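Local coordinates for N utilization substance protein B homolog (Thermotoga maritima, PDB 1TZV) that probably binds the boxA antiterminator sequence of ribosomal RNA operons and takes part in transcription antitermination, at residues R6-A11 and K41-D46; V12-F17 and E32-E37; Q18-R23 and V84-T89. One frame throughout, in Å; residues are numbered along the deposited sequence.

Contact 1: residues R6-A11 and K41-D46; sequences RRMRLA and KKAKED
M8 reaches from helix 5-19 to A43 and D46 on the opening turns of helix 41-56, and it is the one residue of R6-A11 that touches K41-D46. The two helices come close here, with M8 CA 5.3 Å from A43 CA. The bond from CA to CB of M8 points toward the other helix, and M8 CB meets the methyl carbon A43 CB at 4.2 Å. The next atom goes deeper: with CG anti to the backbone N (chi1 176°), M8 CG is carried across the gap to within 3.5 Å of A43 O and 3.7 Å of D46 CB. The chain then bends twice, at chi2 (-75°) and chi3 (-69°). That turn lays the sulfur alongside D46, with M8 SD 3.8 Å from D46 CB, and the terminal methyl CE stays near the same carbon. The two side chains meet at about a right angle, so the thioether lies across the root of the aspartate and not against its carboxylate. The polar end of D46 is engaged within its own helix: D46 OD2 pairs with K42 NZ at 3.1 Å, one turn back, while OD1 takes a salt bridge from R49, one turn on. Neighbouring arginines of helix 5-19 look elsewhere, R6 toward E106 and E109, R9 toward E91. What joins these helices of the NusB fold at this buried point is therefore van der Waals contact of the methionine with the A43 methyl, the A43 carbonyl oxygen and D46 CB, while the aspartate carboxylate is paired with K42 and R49.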
loop_
_atom_site.group_PDB
_atom_site.type_symbol
_atom_site.label_atom_id
_atom_site.label_comp_id
_atom_site.label_asym_id
_atom_site.label_seq_id
_atom_site.Cartn_x
_atom_site.Cartn_y
_atom_site.Cartn_z
ATOM N N ARG A 6 11.844 0.149 -1.731
ATOM C CA ARG A 6 10.948 0.605 -2.777
ATOM C C ARG A 6 10.531 -0.489 -3.729
ATOM O O ARG A 6 9.380 -0.506 -4.177
ATOM C CB ARG A 6 11.580 1.736 -3.584
ATOM C CG ARG A 6 11.496 3.093 -2.925
ATOM C CD ARG A 6 11.973 4.171 -3.882
ATOM N NE ARG A 6 11.972 5.496 -3.271
ATOM C CZ ARG A 6 13.016 6.061 -2.670
ATOM N NH1 ARG A 6 12.893 7.276 -2.148
ATOM N NH2 ARG A 6 14.184 5.430 -2.607
ATOM N N ARG A 7 11.451 -1.387 -4.071
ATOM C CA ARG A 7 11.128 -2.470 -4.992
ATOM C C ARG A 7 10.279 -3.539 -4.299
ATOM O O ARG A 7 9.363 -4.098 -4.905
ATOM C CB ARG A 7 12.415 -3.074 -5.597
ATOM C CG ARG A 7 12.153 -4.038 -6.750
ATOM C CD ARG A 7 13.358 -4.242 -7.690
ATOM N NE ARG A 7 12.981 -5.104 -8.808
ATOM C CZ ARG A 7 13.199 -6.415 -8.865
ATOM N NH1 ARG A 7 12.793 -7.111 -9.921
ATOM N NH2 ARG A 7 13.847 -7.027 -7.885
ATOM N N MET A 8 10.588 -3.819 -3.041
ATOM C CA MET A 8 9.812 -4.779 -2.261
ATOM C C MET A 8 8.364 -4.261 -2.220
ATOM O O MET A 8 7.428 -5.006 -2.522
ATOM C CB MET A 8 10.389 -4.864 -0.838
ATOM C CG MET A 8 9.639 -5.759 0.157
ATOM S SD MET A 8 8.080 -5.118 0.813
ATOM C CE MET A 8 8.682 -3.764 1.852
ATOM N N ARG A 9 8.184 -2.986 -1.867
ATOM C CA ARG A 9 6.849 -2.417 -1.768
ATOM C C ARG A 9 6.129 -2.397 -3.105
ATOM O O ARG A 9 4.907 -2.597 -3.150
ATOM C CB ARG A 9 6.885 -1.002 -1.185
ATOM C CG ARG A 9 5.511 -0.500 -0.792
ATOM C CD ARG A 9 5.514 0.958 -0.404
ATOM N NE ARG A 9 6.217 1.249 0.842
ATOM C CZ ARG A 9 7.412 1.816 0.906
ATOM N NH1 ARG A 9 8.072 2.141 -0.197
ATOM N NH2 ARG A 9 7.916 2.130 2.085
ATOM N N LEU A 10 6.865 -2.153 -4.187
ATOM C CA LEU A 10 6.240 -2.146 -5.506
ATOM C C LEU A 10 5.720 -3.533 -5.869
ATOM O O LEU A 10 4.720 -3.653 -6.567
ATOM C CB LEU A 10 7.216 -1.669 -6.588
ATOM C CG LEU A 10 7.267 -0.169 -6.895
ATOM C CD1 LEU A 10 8.384 0.055 -7.904
ATOM C CD2 LEU A 10 5.914 0.345 -7.426
ATOM N N ALA A 11 6.391 -4.586 -5.409
ATOM C CA ALA A 11 5.917 -5.947 -5.714
ATOM C C ALA A 11 4.559 -6.163 -5.033
ATOM O O ALA A 11 3.660 -6.797 -5.598
ATOM C CB ALA A 11 6.930 -6.999 -5.224
ATOM N N LYS A 41 15.977 -12.782 -0.053
ATOM C CA LYS A 41 15.205 -13.441 0.997
ATOM C C LYS A 41 14.367 -12.483 1.850
ATOM O O LYS A 41 13.186 -12.744 2.111
ATOM C CB LYS A 41 16.161 -14.267 1.881
ATOM C CG LYS A 41 15.515 -14.907 3.099
ATOM C CD LYS A 41 16.551 -15.639 3.948
ATOM C CE LYS A 41 15.932 -16.203 5.222
ATOM N NZ LYS A 41 14.951 -17.290 4.938
ATOM N N LYS A 42 14.968 -11.379 2.278
ATOM C CA LYS A 42 14.273 -10.393 3.107
ATOM C C LYS A 42 13.115 -9.724 2.350
ATOM O O LYS A 42 12.026 -9.545 2.898
ATOM C CB LYS A 42 15.265 -9.326 3.584
ATOM C CG LYS A 42 14.645 -8.193 4.375
ATOM C CD LYS A 42 14.171 -8.638 5.742
ATOM C CE LYS A 42 13.376 -7.527 6.419
ATOM N NZ LYS A 42 13.985 -6.190 6.166
ATOM N N ALA A 43 13.350 -9.356 1.096
ATOM C CA ALA A 43 12.290 -8.711 0.313
ATOM C C ALA A 43 11.116 -9.674 0.103
ATOM O O ALA A 43 9.956 -9.258 0.134
ATOM C CB ALA A 43 12.837 -8.247 -1.017
ATOM N N LYS A 44 11.394 -10.958 -0.099
ATOM C CA LYS A 44 10.312 -11.914 -0.280
ATOM C C LYS A 44 9.538 -12.058 1.017
ATOM O O LYS A 44 8.317 -12.121 1.019
ATOM C CB LYS A 44 10.857 -13.277 -0.715
ATOM C CG LYS A 44 11.417 -13.289 -2.120
ATOM C CD LYS A 44 11.956 -14.682 -2.471
ATOM C CE LYS A 44 12.480 -14.733 -3.898
ATOM N NZ LYS A 44 13.203 -16.006 -4.182
ATOM N N GLU A 45 10.262 -12.145 2.123
ATOM C CA GLU A 45 9.639 -12.266 3.434
ATOM C C GLU A 45 8.749 -11.049 3.699
ATOM O O GLU A 45 7.600 -11.180 4.118
ATOM C CB GLU A 45 10.727 -12.345 4.514
ATOM C CG GLU A 45 10.236 -12.457 5.937
ATOM C CD GLU A 45 11.365 -12.293 6.943
ATOM O OE1 GLU A 45 12.518 -12.651 6.604
ATOM O OE2 GLU A 45 11.099 -11.819 8.070
ATOM N N ASP A 46 9.302 -9.862 3.472
ATOM C CA ASP A 46 8.552 -8.637 3.709
ATOM C C ASP A 46 7.314 -8.530 2.817
ATOM O O ASP A 46 6.226 -8.259 3.315
ATOM C CB ASP A 46 9.451 -7.417 3.498
ATOM C CG ASP A 46 10.577 -7.333 4.511
ATOM O OD1 ASP A 46 10.453 -7.934 5.596
ATOM O OD2 ASP A 46 11.576 -6.637 4.222
#

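Contact 2: residues V12-F17 and E32-E37; sequences VFKALF and EEILDE
I34, the last residue of helix 27-34, fits its two branches against K14 and A15 of helix 5-19. The apolar part runs through the longer branch: I34 CD1 touches the methyl A15 CB at 3.9 Å and K14 CB at the same distance. It also presses on the helix backbone, standing 3.5 Å from A15 N. The second kind of contact is apolar against the tail of a lysine. I34 CG2, anti to the backbone N, meets K14 CE at 3.7 Å and lies 3.6 Å from K14 NZ. The lysine gets there by a single bend at chi3 (-63°), which folds its end back over the isoleucine, and the two side chains cross obliquely. Polar bonding comes from just beyond: K14 NZ is hydrogen-bonded to Y39 OH. V12 and F13 point away from this contact, F13 packing on helix 79-94 and V12 on both helix 41-56 and helix 79-94. Right after I34 the chain leaves the helix at L35. The contact thus seats the C-terminal end of helix 27-34 on helix 5-19 by shape and dispersion, the lysine methylenes serving as hydrophobic cover while the ammonium keeps a polar partner.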
loop_
_atom_site.group_PDB
_atom_site.type_symbol
_atom_site.label_atom_id
_atom_site.label_comp_id
_atom_site.label_asym_id
_atom_site.label_seq_id
_atom_site.Cartn_x
_atom_site.Cartn_y
_atom_site.Cartn_z
ATOM N N VAL A 12 4.423 -5.656 -3.806
ATOM C CA VAL A 12 3.165 -5.754 -3.070
ATOM C C VAL A 12 2.087 -5.001 -3.865
ATOM O O VAL A 12 0.985 -5.517 -4.093
ATOM C CB VAL A 12 3.316 -5.150 -1.642
ATOM C CG1 VAL A 12 1.980 -5.123 -0.961
ATOM C CG2 VAL A 12 4.306 -5.971 -0.824
ATOM N N PHE A 13 2.422 -3.788 -4.302
ATOM C CA PHE A 13 1.477 -3.007 -5.080
ATOM C C PHE A 13 1.093 -3.740 -6.362
ATOM O O PHE A 13 -0.086 -3.791 -6.697
ATOM C CB PHE A 13 2.045 -1.636 -5.432
ATOM C CG PHE A 13 1.156 -0.868 -6.360
ATOM C CD1 PHE A 13 -0.005 -0.276 -5.886
ATOM C CD2 PHE A 13 1.412 -0.848 -7.716
ATOM C CE1 PHE A 13 -0.916 0.321 -6.772
ATOM C CE2 PHE A 13 0.514 -0.256 -8.612
ATOM C CZ PHE A 13 -0.651 0.326 -8.134
ATOM N N LYS A 14 2.065 -4.300 -7.077
ATOM C CA LYS A 14 1.744 -5.018 -8.305
ATOM C C LYS A 14 0.805 -6.190 -8.062
ATOM O O LYS A 14 -0.078 -6.452 -8.883
ATOM C CB LYS A 14 3.023 -5.489 -8.995
ATOM C CG LYS A 14 3.874 -4.346 -9.527
ATOM C CD LYS A 14 5.105 -4.852 -10.267
ATOM C CE LYS A 14 6.029 -5.624 -9.342
ATOM N NZ LYS A 14 7.169 -6.234 -10.071
ATOM N N ALA A 15 0.964 -6.893 -6.944
ATOM C CA ALA A 15 0.069 -8.012 -6.648
ATOM C C ALA A 15 -1.352 -7.476 -6.429
ATOM O O ALA A 15 -2.319 -8.042 -6.936
ATOM C CB ALA A 15 0.565 -8.793 -5.417
ATOM N N LEU A 16 -1.484 -6.370 -5.686
ATOM C CA LEU A 16 -2.794 -5.762 -5.446
ATOM C C LEU A 16 -3.420 -5.306 -6.767
ATOM O O LEU A 16 -4.601 -5.532 -6.998
ATOM C CB LEU A 16 -2.675 -4.547 -4.507
ATOM C CG LEU A 16 -2.228 -4.878 -3.089
ATOM C CD1 LEU A 16 -1.901 -3.585 -2.368
ATOM C CD2 LEU A 16 -3.313 -5.622 -2.355
ATOM N N PHE A 17 -2.619 -4.659 -7.608
ATOM C CA PHE A 17 -3.092 -4.175 -8.912
ATOM C C PHE A 17 -3.586 -5.353 -9.766
ATOM O O PHE A 17 -4.704 -5.325 -10.315
ATOM C CB PHE A 17 -1.920 -3.436 -9.577
ATOM C CG PHE A 17 -2.204 -2.906 -10.973
ATOM C CD1 PHE A 17 -2.119 -3.743 -12.092
ATOM C CD2 PHE A 17 -2.467 -1.556 -11.166
ATOM C CE1 PHE A 17 -2.292 -3.230 -13.397
ATOM C CE2 PHE A 17 -2.639 -1.028 -12.460
ATOM C CZ PHE A 17 -2.552 -1.871 -13.578
ATOM N N GLU A 32 3.377 -14.538 -5.499
ATOM C CA GLU A 32 4.416 -15.529 -5.811
ATOM C C GLU A 32 4.848 -15.532 -7.281
ATOM O O GLU A 32 5.983 -15.906 -7.595
ATOM C CB GLU A 32 3.972 -16.935 -5.392
ATOM C CG GLU A 32 3.870 -17.120 -3.874
ATOM C CD GLU A 32 5.131 -16.709 -3.128
ATOM O OE1 GLU A 32 6.242 -17.159 -3.488
ATOM O OE2 GLU A 32 5.019 -15.931 -2.165
ATOM N N GLU A 33 3.966 -15.127 -8.191
ATOM C CA GLU A 33 4.326 -15.071 -9.612
ATOM C C GLU A 33 5.272 -13.890 -9.848
ATOM O O GLU A 33 6.159 -13.938 -10.704
ATOM C CB GLU A 33 3.093 -14.873 -10.495
ATOM C CG GLU A 33 2.033 -15.963 -10.412
ATOM C CD GLU A 33 0.864 -15.689 -11.345
ATOM O OE1 GLU A 33 0.747 -14.542 -11.830
ATOM O OE2 GLU A 33 0.061 -16.613 -11.585
ATOM N N ILE A 34 5.072 -12.826 -9.075
ATOM C CA ILE A 34 5.871 -11.605 -9.184
ATOM C C ILE A 34 7.245 -11.776 -8.548
ATOM O O ILE A 34 8.262 -11.348 -9.108
ATOM C CB ILE A 34 5.113 -10.425 -8.511
ATOM C CG1 ILE A 34 3.877 -10.088 -9.350
ATOM C CG2 ILE A 34 6.010 -9.204 -8.368
ATOM C CD1 ILE A 34 2.822 -9.320 -8.587
ATOM N N LEU A 35 7.275 -12.402 -7.374
ATOM C CA LEU A 35 8.534 -12.632 -6.677
ATOM C C LEU A 35 9.337 -13.682 -7.439
ATOM O O LEU A 35 8.807 -14.706 -7.869
ATOM C CB LEU A 35 8.288 -13.110 -5.236
ATOM C CG LEU A 35 7.562 -12.113 -4.320
ATOM C CD1 LEU A 35 7.277 -12.770 -2.980
ATOM C CD2 LEU A 35 8.395 -10.846 -4.131
ATOM N N ASP A 36 10.613 -13.395 -7.636
ATOM C CA ASP A 36 11.493 -14.325 -8.326
ATOM C C ASP A 36 12.902 -14.146 -7.800
ATOM O O ASP A 36 13.114 -13.517 -6.757
ATOM C CB ASP A 36 11.443 -14.115 -9.848
ATOM C CG ASP A 36 11.802 -12.708 -10.264
ATOM O OD1 ASP A 36 12.493 -12.020 -9.497
ATOM O OD2 ASP A 36 11.406 -12.295 -11.373
ATOM N N GLU A 37 13.866 -14.703 -8.527
ATOM C CA GLU A 37 15.266 -14.637 -8.140
ATOM C C GLU A 37 15.817 -13.224 -7.975
ATOM O O GLU A 37 16.824 -13.033 -7.292
ATOM C CB GLU A 37 16.126 -15.408 -9.153
ATOM C CG GLU A 37 15.802 -15.089 -10.608
ATOM C CD GLU A 37 14.472 -15.679 -11.062
ATOM O OE1 GLU A 37 13.963 -15.255 -12.126
ATOM O OE2 GLU A 37 13.941 -16.574 -10.367
#

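Contact 3: residues Q18-R23 and V84-T89; sequences QHEFRR and VLRLAT
The planes of the E20 carboxylate and the R86 guanidinium are turned 29° apart, and E20 OE1 comes up to the guanidinium obliquely. At the edge of the R86 group, in its plane, sits a water. The R23 guanidinium has the E20 backbone carbon C at its own edge, again in plane. Two rings rest against the same turn: R23 CA lies over one face of H19, 3.7 Å above the plane and offset toward the rim, and E20 CB lies over one face of F21, also displaced rimward.

Between the segments the link is a long salt bridge, E20 OE1 to R86 NH2 at 3.5 Å. The water spans the same pair, accepting from R86 NH2 at 3.1 Å and giving a weak bond to E20 OE1. The R86 chain, extended from CG to NE, carries the guanidinium out to E20.

The backbone from H19 to R22 forms a type I beta turn, and E20, R23 and R86 make a salt-bridge network. R23 holds E20 at two places: R23 NE donates to E20 O at 2.9 Å with an N-H...O angle of 151°, and R23 NH1 makes a long salt bridge of 3.4 Å with E20 OE2. Each main partner has a further one outside: R82 bonds to E20 OE1 through its NE, and D62 pairs with R86 NE, so the chain of pairs R23-E20-R86-D62 continues outside the two segments, with R82 as a second basic partner of E20. In the same helix as R86, and just before it, L85 O receives both T89 N and T89 OG1, which come from opposite faces of its carbonyl plane; the bond from T89 OG1 to L85 O is 2.8 Å.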
loop_
_atom_site.group_PDB
_atom_site.type_symbol
_atom_site.label_atom_id
_atom_site.label_comp_id
_atom_site.label_asym_id
_atom_site.label_seq_id
_atom_site.Cartn_x
_atom_site.Cartn_y
_atom_site.Cartn_z
ATOM N N GLN A 18 -2.772 -6.391 -9.881
ATOM C CA GLN A 18 -3.181 -7.536 -10.690
ATOM C C GLN A 18 -4.409 -8.260 -10.156
ATOM O O GLN A 18 -5.236 -8.764 -10.934
ATOM C CB GLN A 18 -2.011 -8.512 -10.838
ATOM C CG GLN A 18 -0.877 -7.924 -11.664
ATOM C CD GLN A 18 0.139 -8.954 -12.086
ATOM O OE1 GLN A 18 0.486 -9.050 -13.264
ATOM N NE2 GLN A 18 0.628 -9.733 -11.130
ATOM N N HIS A 19 -4.580 -8.298 -8.837
ATOM C CA HIS A 19 -5.715 -8.982 -8.281
ATOM C C HIS A 19 -7.037 -8.348 -8.701
ATOM O O HIS A 19 -8.071 -9.034 -8.751
ATOM C CB HIS A 19 -5.634 -9.046 -6.748
ATOM C CG HIS A 19 -6.721 -9.872 -6.133
ATOM N ND1 HIS A 19 -7.882 -9.326 -5.634
ATOM C CD2 HIS A 19 -6.837 -11.215 -5.979
ATOM C CE1 HIS A 19 -8.667 -10.297 -5.187
ATOM N NE2 HIS A 19 -8.054 -11.447 -5.384
ATOM N N GLU A 20 -7.026 -7.053 -9.005
ATOM C CA GLU A 20 -8.266 -6.378 -9.421
ATOM C C GLU A 20 -8.871 -6.978 -10.698
ATOM O O GLU A 20 -10.075 -6.821 -10.953
ATOM C CB GLU A 20 -8.012 -4.877 -9.632
ATOM C CG GLU A 20 -7.625 -4.125 -8.339
ATOM C CD GLU A 20 -8.817 -3.474 -7.654
ATOM O OE1 GLU A 20 -8.672 -2.987 -6.508
ATOM O OE2 GLU A 20 -9.902 -3.430 -8.271
ATOM N N PHE A 21 -8.047 -7.676 -11.472
ATOM C CA PHE A 21 -8.494 -8.294 -12.724
ATOM C C PHE A 21 -8.443 -9.806 -12.641
ATOM O O PHE A 21 -8.717 -10.505 -13.623
ATOM C CB PHE A 21 -7.601 -7.784 -13.849
ATOM C CG PHE A 21 -7.500 -6.294 -13.879
ATOM C CD1 PHE A 21 -6.372 -5.649 -13.385
ATOM C CD2 PHE A 21 -8.586 -5.533 -14.293
ATOM C CE1 PHE A 21 -6.334 -4.254 -13.301
ATOM C CE2 PHE A 21 -8.564 -4.150 -14.213
ATOM C CZ PHE A 21 -7.438 -3.504 -13.717
ATOM N N ARG A 22 -8.105 -10.320 -11.468
ATOM C CA ARG A 22 -7.991 -11.755 -11.229
ATOM C C ARG A 22 -8.586 -12.029 -9.863
ATOM O O ARG A 22 -7.955 -12.656 -9.009
ATOM C CB ARG A 22 -6.510 -12.134 -11.264
ATOM C CG ARG A 22 -5.871 -11.899 -12.622
ATOM C CD ARG A 22 -4.359 -12.057 -12.576
ATOM N NE ARG A 22 -3.940 -13.387 -12.144
ATOM C CZ ARG A 22 -2.672 -13.743 -11.962
ATOM N NH1 ARG A 22 -2.378 -14.978 -11.571
ATOM N NH2 ARG A 22 -1.702 -12.865 -12.165
ATOM N N ARG A 23 -9.822 -11.583 -9.673
ATOM C CA ARG A 23 -10.490 -11.667 -8.377
ATOM C C ARG A 23 -10.805 -13.052 -7.839
ATOM O O ARG A 23 -11.108 -13.208 -6.658
ATOM C CB ARG A 23 -11.750 -10.795 -8.409
ATOM C CG ARG A 23 -11.425 -9.319 -8.640
ATOM C CD ARG A 23 -12.661 -8.447 -8.779
ATOM N NE ARG A 23 -12.304 -7.083 -9.149
ATOM C CZ ARG A 23 -13.127 -6.047 -9.064
ATOM N NH1 ARG A 23 -12.724 -4.831 -9.429
ATOM N NH2 ARG A 23 -14.354 -6.236 -8.605
ATOM N N VAL A 84 -2.937 1.930 -3.637
ATOM C CA VAL A 84 -1.861 2.677 -2.989
ATOM C C VAL A 84 -2.389 3.057 -1.587
ATOM O O VAL A 84 -1.647 2.956 -0.597
ATOM C CB VAL A 84 -1.501 3.963 -3.765
ATOM C CG1 VAL A 84 -0.662 4.922 -2.870
ATOM C CG2 VAL A 84 -0.701 3.591 -4.996
ATOM N N LEU A 85 -3.637 3.484 -1.469
ATOM C CA LEU A 85 -4.169 3.845 -0.157
ATOM C C LEU A 85 -4.220 2.636 0.767
ATOM O O LEU A 85 -3.876 2.731 1.953
ATOM C CB LEU A 85 -5.548 4.504 -0.295
ATOM C CG LEU A 85 -5.505 5.913 -0.905
ATOM C CD1 LEU A 85 -6.939 6.400 -1.152
ATOM C CD2 LEU A 85 -4.771 6.898 0.023
ATOM N N ARG A 86 -4.620 1.477 0.261
ATOM C CA ARG A 86 -4.654 0.265 1.086
ATOM C C ARG A 86 -3.252 -0.097 1.580
ATOM O O ARG A 86 -3.041 -0.372 2.773
ATOM C CB ARG A 86 -5.208 -0.931 0.298
ATOM C CG ARG A 86 -6.691 -0.887 0.077
ATOM C CD ARG A 86 -7.066 -1.876 -0.998
ATOM N NE ARG A 86 -8.496 -2.173 -0.941
ATOM C CZ ARG A 86 -9.161 -2.820 -1.897
ATOM N NH1 ARG A 86 -10.451 -3.083 -1.739
ATOM N NH2 ARG A 86 -8.542 -3.152 -3.026
ATOM N N LEU A 87 -2.293 -0.103 0.666
ATOM C CA LEU A 87 -0.908 -0.447 0.980
ATOM C C LEU A 87 -0.293 0.506 2.008
ATOM O O LEU A 87 0.331 0.079 2.999
ATOM C CB LEU A 87 -0.087 -0.449 -0.321
ATOM C CG LEU A 87 1.435 -0.637 -0.259
ATOM C CD1 LEU A 87 1.807 -1.787 0.659
ATOM C CD2 LEU A 87 1.950 -0.896 -1.670
ATOM N N ALA A 88 -0.458 1.800 1.779
ATOM C CA ALA A 88 0.078 2.809 2.691
ATOM C C ALA A 88 -0.601 2.765 4.058
ATOM O O ALA A 88 0.079 2.968 5.079
ATOM C CB ALA A 88 -0.074 4.220 2.082
ATOM N N THR A 89 -1.913 2.537 4.112
ATOM C CA THR A 89 -2.625 2.479 5.396
ATOM C C THR A 89 -2.131 1.257 6.171
ATOM O O THR A 89 -1.866 1.344 7.383
ATOM C CB THR A 89 -4.148 2.448 5.160
ATOM O OG1 THR A 89 -4.520 3.673 4.520
ATOM C CG2 THR A 89 -4.933 2.361 6.490
HETATM O O HOH W 1 -10.444 -4.755 -4.863
#

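Helix 5-19 supplies 6-11 for contact 1 and 12-17 for contact 2, and the region at its C-terminal side, 18-23, serves contact 3. Contact 2 closes the short loop that returns at the end of helix 27-34. Contact 1 closes the wider one ending on helix 41-56, and so encloses contact 2; the two meet where A11 CB packs on I34 CG2. Contact 3 starts within both loops but ends beyond them on helix 79-94, so it crosses each. E33 to R22 is a salt bridge between contacts 2 and 3. Contacts 1 and 2 tie helices 41-56 and 27-34 to helix 5-19, and contact 3 links the H19-R22 turn to helix 79-94.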